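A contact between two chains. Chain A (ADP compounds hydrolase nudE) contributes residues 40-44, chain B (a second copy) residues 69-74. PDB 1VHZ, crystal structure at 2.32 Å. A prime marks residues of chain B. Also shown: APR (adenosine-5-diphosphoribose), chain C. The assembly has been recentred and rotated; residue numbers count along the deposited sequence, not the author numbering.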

# COMPACT_ATOMS: atom_id res chain seq x y z
N VAL A 40 -12.27 1.09 21.24
CA VAL A 40 -11.87 -0.30 20.98
C VAL A 40 -11.58 -0.41 19.48
O VAL A 40 -12.47 -0.16 18.66
CB VAL A 40 -12.97 -1.30 21.35
CG1 VAL A 40 -12.54 -2.72 21.03
CG2 VAL A 40 -13.31 -1.17 22.84
N TYR A 41 -10.33 -0.67 19.13
CA TYR A 41 -9.95 -0.79 17.72
C TYR A 41 -9.70 -2.26 17.37
O TYR A 41 -9.46 -3.09 18.25
CB TYR A 41 -8.65 -0.04 17.44
CG TYR A 41 -8.70 1.45 17.28
CD1 TYR A 41 -7.57 2.13 16.81
CD2 TYR A 41 -9.82 2.20 17.58
CE1 TYR A 41 -7.58 3.51 16.66
CE2 TYR A 41 -9.85 3.57 17.44
CZ TYR A 41 -8.72 4.22 16.98
OH TYR A 41 -8.74 5.58 16.81
N GLU A 42 -9.71 -2.54 16.07
CA GLU A 42 -9.43 -3.91 15.63
C GLU A 42 -8.23 -3.86 14.68
O GLU A 42 -8.07 -2.87 13.96
CB GLU A 42 -10.62 -4.56 14.96
CG GLU A 42 -11.67 -5.11 15.91
CD GLU A 42 -12.67 -6.01 15.21
OE1 GLU A 42 -12.65 -6.05 13.96
OE2 GLU A 42 -13.45 -6.66 15.92
N ARG A 43 -7.40 -4.88 14.72
CA ARG A 43 -6.23 -4.95 13.87
C ARG A 43 -5.81 -6.41 13.69
O ARG A 43 -6.23 -7.31 14.42
CB ARG A 43 -5.00 -4.21 14.45
CG ARG A 43 -4.50 -4.89 15.72
CD ARG A 43 -3.29 -4.22 16.33
NE ARG A 43 -2.77 -5.00 17.44
CZ ARG A 43 -1.93 -4.60 18.39
NH1 ARG A 43 -1.56 -5.46 19.32
NH2 ARG A 43 -1.46 -3.36 18.42
N MET A 44 -4.90 -6.57 12.74
CA MET A 44 -4.34 -7.90 12.49
C MET A 44 -3.21 -8.10 13.49
O MET A 44 -2.52 -7.13 13.83
CB MET A 44 -3.89 -8.05 11.05
CG MET A 44 -4.58 -9.26 10.40
SD MET A 44 -6.31 -8.93 10.11
CE MET A 44 -7.07 -10.46 10.61
N ALA B 69 -1.88 5.08 14.63
CA ALA B 69 -2.12 3.82 13.92
C ALA B 69 -1.91 2.68 14.92
O ALA B 69 -0.78 2.47 15.37
CB ALA B 69 -1.16 3.71 12.74
N VAL B 70 -2.96 1.96 15.30
CA VAL B 70 -2.81 0.88 16.28
C VAL B 70 -2.04 -0.32 15.76
O VAL B 70 -1.49 -1.10 16.56
CB VAL B 70 -4.17 0.43 16.86
CG1 VAL B 70 -4.93 -0.43 15.85
CG2 VAL B 70 -3.95 -0.37 18.14
N GLY B 71 -1.99 -0.52 14.44
CA GLY B 71 -1.27 -1.68 13.91
C GLY B 71 0.21 -1.61 14.24
O GLY B 71 0.85 -2.62 14.54
N THR B 72 0.81 -0.42 14.14
CA THR B 72 2.23 -0.30 14.47
C THR B 72 2.39 0.40 15.82
O THR B 72 3.52 0.66 16.22
CB THR B 72 2.97 0.55 13.40
OG1 THR B 72 2.25 1.77 13.21
CG2 THR B 72 3.03 -0.20 12.08
N GLU B 73 1.29 0.82 16.42
CA GLU B 73 1.29 1.52 17.70
C GLU B 73 2.19 2.75 17.64
O GLU B 73 3.04 2.97 18.50
CB GLU B 73 1.72 0.63 18.86
CG GLU B 73 0.61 -0.35 19.26
CD GLU B 73 1.17 -1.50 20.10
OE1 GLU B 73 2.07 -1.27 20.93
OE2 GLU B 73 0.68 -2.62 19.92
N SER B 74 1.97 3.56 16.61
CA SER B 74 2.77 4.76 16.45
C SER B 74 1.96 5.81 15.70
O SER B 74 0.84 5.56 15.27
CB SER B 74 4.08 4.44 15.71
OG SER B 74 3.81 4.02 14.38
N1 APR C . -9.96 -0.10 14.37
C2 APR C . -11.17 0.62 14.44
N3 APR C . -11.36 1.91 14.16
C4 APR C . -10.18 2.57 13.75
C5 APR C . -8.89 2.00 13.62
C6 APR C . -8.79 0.57 13.95
N6 APR C . -7.64 -0.11 13.88
N7 APR C . -7.99 2.96 13.20
C8 APR C . -8.71 4.08 13.07
N9 APR C . -10.03 3.89 13.40
C1' APR C . -11.28 4.93 13.40
C2' APR C . -10.97 6.07 14.42
O2' APR C . -12.18 6.48 15.02
C3' APR C . -10.39 7.25 13.56
O3' APR C . -11.15 8.44 13.72
O4' APR C . -11.30 5.58 12.17
C4' APR C . -10.44 6.82 12.15
C5' APR C . -11.13 7.89 11.40
O HOH W 1 0.47 -4.92 21.58

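The polar side of this contact rests on one side chain. Arg43, in a strand of chain A, leaves its backbone with CA-to-CB toward chain B and runs out nearly straight after a p chi1, with chi2 and chi3 both t. That extension carries the guanidinium past Gly71′, where Arg43 CD lies 4.0 Å from Gly71′ CA, and brings its edge to two acceptors. Arg43 NH2 donates to the backbone O of Val70′ at 2.9 Å and to OE2 of Glu73′ at 2.7 Å, with N-H...acceptor angles of 154° and 159°. Both protons of that nitrogen are therefore spent across the interface, one on a neutral carbonyl and one in a salt bridge. The remaining nitrogens are not left idle: Arg43 NE and Arg43 NH1 have hydrogen bonds elsewhere in the structure, and Arg43 NH1 also donates to the O of water 1 at 3.1 Å. The O of water 1 in turn donates to Glu73′ OE2 at 2.8 Å, so this carboxylate oxygen receives the arginine twice, once directly through NH2 and once through solvent.

Chain B presents these acceptors from a tight turn. Ala69′ N donates to Ser74′ O at 2.8 Å and Ser74′ N returns a bond to Ala69′ O at 3.2 Å, closing the loop; a weak bond from Glu73′ N to Ala69′ O, 2.8 Å, adds to it. Thr72′ OG1 and Ser74′ OG pair with each other at 3.0 Å, which engages both hydroxyls within the turn rather than across the interface. The backbone of Glu73′ has positive phi and psi (54/51). Its CA-to-CB bond points sideways, yet the end of the side chain comes nearer and reaches the arginine.

Beside this polar cluster lies an apolar one. Val70′ offers its carbonyl to Arg43 and its side chain to Tyr41, whose CD1 is 3.8 Å from Val70′ CG1, with the methyl at the ring edge. One face of that ring is covered by the adenine of the bound ADP-ribose. Glu42, whose CA-to-CB bond points away from chain B, reads the base with its backbone: Glu42 N donates to APR N1 at 3.0 Å, and Glu42 O accepts from APR N6 at 2.8 Å. Val70′ CG1 also approaches APR N6, at 3.4 Å, so chain B touches the ligand as well as the strand that binds it.

The rule to take away is economy: alternating strand residues send Tyr41 and Arg43 to the partner chain, while the backbone between them serves the nucleotide.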